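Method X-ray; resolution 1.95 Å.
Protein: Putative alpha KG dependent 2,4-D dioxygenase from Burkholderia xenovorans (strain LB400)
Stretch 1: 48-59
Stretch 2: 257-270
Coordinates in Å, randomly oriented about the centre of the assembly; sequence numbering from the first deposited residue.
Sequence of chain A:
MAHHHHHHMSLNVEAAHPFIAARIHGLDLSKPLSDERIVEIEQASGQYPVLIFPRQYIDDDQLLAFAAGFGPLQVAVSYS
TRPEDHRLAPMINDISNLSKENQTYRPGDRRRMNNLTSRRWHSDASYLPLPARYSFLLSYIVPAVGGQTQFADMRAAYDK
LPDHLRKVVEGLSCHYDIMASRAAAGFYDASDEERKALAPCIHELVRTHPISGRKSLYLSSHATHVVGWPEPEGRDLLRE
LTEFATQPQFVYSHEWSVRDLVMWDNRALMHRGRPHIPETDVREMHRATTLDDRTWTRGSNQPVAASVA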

# COMPACT_ATOMS: atom_id res chain seq x y z
N TYR A 48 -3.53 -10.71 23.68
CA TYR A 48 -3.20 -9.39 23.14
C TYR A 48 -1.71 -9.34 22.79
O TYR A 48 -0.88 -9.08 23.68
N PRO A 49 -1.32 -9.49 21.53
CA PRO A 49 0.12 -9.48 21.19
C PRO A 49 0.82 -8.14 21.41
O PRO A 49 2.07 -8.10 21.33
N VAL A 50 0.08 -7.06 21.69
CA VAL A 50 0.65 -5.77 22.09
C VAL A 50 0.26 -5.53 23.54
O VAL A 50 -0.94 -5.49 23.87
N LEU A 51 1.26 -5.42 24.42
CA LEU A 51 1.05 -5.14 25.83
C LEU A 51 1.71 -3.82 26.19
O LEU A 51 2.88 -3.57 25.83
N ILE A 52 0.97 -2.98 26.90
CA ILE A 52 1.37 -1.62 27.26
C ILE A 52 1.47 -1.56 28.78
O ILE A 52 0.48 -1.79 29.48
N PHE A 53 2.65 -1.24 29.28
CA PHE A 53 2.84 -1.05 30.72
C PHE A 53 3.01 0.45 30.98
O PHE A 53 4.07 1.02 30.68
N PRO A 54 1.99 1.14 31.48
CA PRO A 54 2.09 2.59 31.63
C PRO A 54 3.08 3.00 32.71
O PRO A 54 3.33 2.27 33.67
N ARG A 55 3.66 4.19 32.53
CA ARG A 55 4.37 4.91 33.59
C ARG A 55 5.49 4.07 34.22
O ARG A 55 5.56 3.88 35.43
N GLN A 56 6.38 3.57 33.36
CA GLN A 56 7.52 2.76 33.80
C GLN A 56 8.76 3.64 33.73
O GLN A 56 9.41 3.76 32.69
N TYR A 57 9.11 4.25 34.86
CA TYR A 57 10.30 5.11 34.95
C TYR A 57 11.51 4.25 35.30
O TYR A 57 12.05 4.29 36.41
N ILE A 58 11.96 3.47 34.32
CA ILE A 58 13.05 2.53 34.52
C ILE A 58 14.23 2.88 33.61
O ILE A 58 14.05 3.44 32.52
N ASP A 59 15.44 2.55 34.06
CA ASP A 59 16.60 2.80 33.22
C ASP A 59 16.82 1.64 32.23
O ASP A 59 16.06 0.67 32.19
N SER A 257 2.10 7.66 25.33
CA SER A 257 2.21 8.49 26.52
C SER A 257 3.63 8.37 27.03
O SER A 257 4.29 7.34 26.83
N VAL A 258 4.10 9.41 27.72
CA VAL A 258 5.45 9.39 28.25
C VAL A 258 5.61 8.20 29.20
O VAL A 258 4.75 7.94 30.05
N ARG A 259 6.71 7.46 29.01
CA ARG A 259 7.09 6.30 29.81
C ARG A 259 6.12 5.12 29.68
O ARG A 259 6.07 4.25 30.57
N ASP A 260 5.37 5.07 28.58
CA ASP A 260 4.75 3.82 28.16
C ASP A 260 5.87 2.82 27.86
O ASP A 260 6.81 3.14 27.13
N LEU A 261 5.76 1.62 28.39
CA LEU A 261 6.56 0.49 27.92
C LEU A 261 5.64 -0.38 27.08
O LEU A 261 4.70 -0.98 27.60
N VAL A 262 5.92 -0.47 25.79
CA VAL A 262 5.10 -1.24 24.86
C VAL A 262 5.91 -2.45 24.42
O VAL A 262 7.03 -2.31 23.90
N MET A 263 5.35 -3.63 24.65
CA MET A 263 5.94 -4.91 24.31
C MET A 263 5.04 -5.58 23.29
O MET A 263 3.82 -5.65 23.51
N TRP A 264 5.61 -5.99 22.14
CA TRP A 264 4.78 -6.60 21.11
C TRP A 264 5.43 -7.87 20.56
O TRP A 264 6.66 -7.99 20.50
N ASP A 265 4.57 -8.81 20.20
CA ASP A 265 4.97 -10.15 19.75
C ASP A 265 5.05 -10.12 18.22
O ASP A 265 4.04 -10.11 17.53
N ASN A 266 6.28 -10.09 17.70
CA ASN A 266 6.48 -10.09 16.25
C ASN A 266 5.96 -11.35 15.58
O ASN A 266 5.74 -11.35 14.36
N ARG A 267 5.73 -12.43 16.34
CA ARG A 267 5.24 -13.68 15.77
C ARG A 267 3.78 -13.60 15.34
O ARG A 267 3.31 -14.52 14.67
N ALA A 268 3.07 -12.52 15.70
CA ALA A 268 1.66 -12.37 15.37
C ALA A 268 1.33 -11.04 14.71
O ALA A 268 0.16 -10.75 14.48
N LEU A 269 2.33 -10.21 14.41
CA LEU A 269 2.04 -8.83 14.04
C LEU A 269 2.95 -8.36 12.92
O LEU A 269 4.00 -8.94 12.64
N MET A 270 2.51 -7.27 12.31
CA MET A 270 3.36 -6.31 11.65
C MET A 270 3.18 -5.01 12.41
O MET A 270 2.18 -4.81 13.12

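Residues 50-53 and 261-265 pair as antiparallel strands, their axes 165° apart, and the pairing sorts the side chains onto two faces. Backbone hydrogen bonds fix the register: Leu-51 N to Met-263 O and Phe-53 N to Leu-261 O are both 2.7 Å and nearly linear.

One face carries Val-50, Ile-52, Val-262 and Trp-264. Both valines are t, which brings Val-50 CG1 to 3.7 Å from Val-262 CG1, while Val-50 CG2 lies 3.7 Å from Leu-269 CD1. Ile-52 is m with an off-well chi2 of 142°, and its CG1 rests 4.0 Å from Val-262 CG2. Trp-264, p, leads its indole away, so contact with Val-50 falls to its CB, 4.1 Å from Val-50 CG2.

Leu-51, Phe-53, Leu-261 and Met-263 occupy the other face. Met-263 is extended (t, t, t), carrying SD to 4.0 Å from Phe-53 CE1; at 80° off the ring normal, the sulfur meets the edge of the m-rotamer phenylalanine. Leu-261 (t, t) reaches past the strand end, its CD1 4.0 Å from Ile-58 CD1.

Beyond Phe-53, Arg-259 dominates, covered over 126 Å². Its m chi1 lays CG over a face of the Tyr-57 ring, 3.5 Å from the centroid and 12° off the normal; chi2 is m and chi3 t, and NH1 makes a weak hydrogen bond to Ile-58 O at 3.1 Å. Asp-260 CB points away, yet its carboxyl end comes nearer, CG lying 4.1 Å from Ile-52 CG2; within its own stretch, OD2 accepts from Ser-257 N at 3.0 Å, and OD1 accepts from water 2 at 2.6 Å. That water accepts from Arg-55 N at 2.9 Å, bridging the stretches.

At the other end, Pro-49 points inward, CB 3.7 Å from Leu-269 CD1, and Asp-265 (t) holds Arg-267 by a salt bridge, NE to OD1 2.8 Å.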

# COMPACT_ATOMS: atom_id res chain seq x y z
CB TYR A 48 -3.51 -8.29 24.15
CG TYR A 48 -4.90 -8.26 24.73
CD1 TYR A 48 -5.93 -7.55 24.09
CD2 TYR A 48 -5.19 -8.92 25.93
CE1 TYR A 48 -7.22 -7.50 24.63
CE2 TYR A 48 -6.47 -8.86 26.49
CZ TYR A 48 -7.47 -8.16 25.83
OH TYR A 48 -8.74 -8.12 26.37
CB PRO A 49 0.13 -9.88 19.70
CG PRO A 49 -1.23 -9.58 19.21
CD PRO A 49 -2.17 -9.79 20.37
CB VAL A 50 0.16 -4.60 21.22
CG1 VAL A 50 0.79 -3.26 21.70
CG2 VAL A 50 0.44 -4.84 19.74
CB LEU A 51 1.61 -6.28 26.71
CG LEU A 51 0.96 -7.66 26.57
CD1 LEU A 51 1.68 -8.70 27.43
CD2 LEU A 51 -0.51 -7.59 26.98
CB ILE A 52 0.35 -0.59 26.76
CG1 ILE A 52 0.17 -0.70 25.26
CG2 ILE A 52 0.76 0.81 27.21
CD1 ILE A 52 -1.27 -0.50 24.84
CB PHE A 53 4.06 -1.84 31.22
CG PHE A 53 4.02 -3.30 30.86
CD1 PHE A 53 4.51 -3.75 29.63
CD2 PHE A 53 3.50 -4.24 31.74
CE1 PHE A 53 4.48 -5.09 29.29
CE2 PHE A 53 3.47 -5.59 31.42
CZ PHE A 53 3.96 -6.01 30.20
CB PRO A 54 0.66 3.01 32.03
CG PRO A 54 -0.23 1.86 31.61
CD PRO A 54 0.64 0.63 31.78
CB ARG A 55 3.37 5.42 34.64
CG ARG A 55 2.36 6.41 34.06
CD ARG A 55 1.17 6.71 34.99
NE ARG A 55 0.12 5.69 34.92
CZ ARG A 55 -0.88 5.67 34.02
NH1 ARG A 55 -1.78 4.68 34.04
NH2 ARG A 55 -0.98 6.63 33.11
CB GLN A 56 7.66 1.51 32.94
CG GLN A 56 6.52 0.52 33.06
CD GLN A 56 6.33 0.04 34.48
OE1 GLN A 56 7.30 -0.23 35.20
NE2 GLN A 56 5.08 -0.07 34.90
CB TYR A 57 10.07 6.23 35.96
CG TYR A 57 9.17 7.32 35.45
CD1 TYR A 57 7.78 7.18 35.49
CD2 TYR A 57 9.69 8.49 34.90
CE1 TYR A 57 6.94 8.18 35.01
CE2 TYR A 57 8.86 9.50 34.42
CZ TYR A 57 7.49 9.33 34.48
OH TYR A 57 6.65 10.32 34.00
CB ILE A 58 12.59 1.08 34.25
CG1 ILE A 58 12.12 0.94 32.81
CG2 ILE A 58 11.46 0.72 35.21
CD1 ILE A 58 11.73 -0.44 32.43
CB ASP A 59 17.85 3.04 34.07
CG ASP A 59 18.23 1.86 34.96
OD1 ASP A 59 17.88 0.70 34.66
OD2 ASP A 59 18.93 2.11 35.97
CB SER A 257 1.22 8.06 27.61
OG SER A 257 -0.12 8.24 27.22
CB VAL A 258 5.77 10.72 28.95
CG1 VAL A 258 7.03 10.60 29.81
CG2 VAL A 258 5.96 11.83 27.90
CB ARG A 259 7.30 6.66 31.28
CG ARG A 259 8.52 7.53 31.55
CD ARG A 259 9.81 6.85 31.11
NE ARG A 259 10.95 7.68 31.49
CZ ARG A 259 12.14 7.21 31.85
NH1 ARG A 259 12.37 5.91 31.87
NH2 ARG A 259 13.10 8.06 32.19
CB ASP A 260 3.93 4.01 26.89
CG ASP A 260 2.51 4.49 27.13
OD1 ASP A 260 2.04 4.59 28.28
OD2 ASP A 260 1.85 4.76 26.11
CB LEU A 261 7.18 -0.29 29.08
CG LEU A 261 8.43 -1.13 28.81
CD1 LEU A 261 8.84 -1.86 30.07
CD2 LEU A 261 8.23 -2.13 27.70
CB VAL A 262 4.63 -0.42 23.66
CG1 VAL A 262 3.83 -1.31 22.69
CG2 VAL A 262 3.77 0.75 24.13
CB MET A 263 6.10 -5.75 25.58
CG MET A 263 6.14 -7.25 25.43
SD MET A 263 6.07 -7.98 27.08
CE MET A 263 6.41 -9.69 26.70
CB TRP A 264 4.44 -5.61 19.96
CG TRP A 264 5.58 -5.23 19.02
CD1 TRP A 264 5.95 -5.87 17.87
CD2 TRP A 264 6.44 -4.10 19.15
NE1 TRP A 264 7.02 -5.21 17.28
CE2 TRP A 264 7.33 -4.12 18.05
CE3 TRP A 264 6.56 -3.08 20.10
CZ2 TRP A 264 8.31 -3.15 17.87
CZ3 TRP A 264 7.54 -2.12 19.91
CH2 TRP A 264 8.40 -2.16 18.82
CB ASP A 265 3.97 -11.18 20.27
CG ASP A 265 4.41 -12.63 20.04
OD1 ASP A 265 5.33 -12.86 19.22
OD2 ASP A 265 3.84 -13.53 20.70
CB ASN A 266 7.96 -9.89 15.93
CG ASN A 266 8.46 -8.51 16.34
OD1 ASN A 266 8.23 -7.55 15.63
ND2 ASN A 266 9.13 -8.42 17.48
CB ARG A 267 5.40 -14.82 16.79
CG ARG A 267 6.84 -15.02 17.25
CD ARG A 267 6.93 -15.97 18.43
NE ARG A 267 6.33 -15.42 19.64
CZ ARG A 267 6.44 -15.98 20.84
NH1 ARG A 267 7.14 -17.11 20.97
NH2 ARG A 267 5.87 -15.42 21.90
CB ALA A 268 0.80 -12.51 16.64
CB LEU A 269 2.24 -7.87 15.22
CG LEU A 269 1.37 -8.09 16.45
CD1 LEU A 269 2.01 -7.44 17.63
CD2 LEU A 269 -0.01 -7.49 16.16
CB MET A 270 2.99 -6.12 10.17
CG MET A 270 3.55 -7.19 9.23
SD MET A 270 3.44 -6.73 7.50
CE MET A 270 1.71 -6.32 7.35
O HOH W 1 3.45 -8.88 23.63
O HOH W 2 2.82 5.96 30.34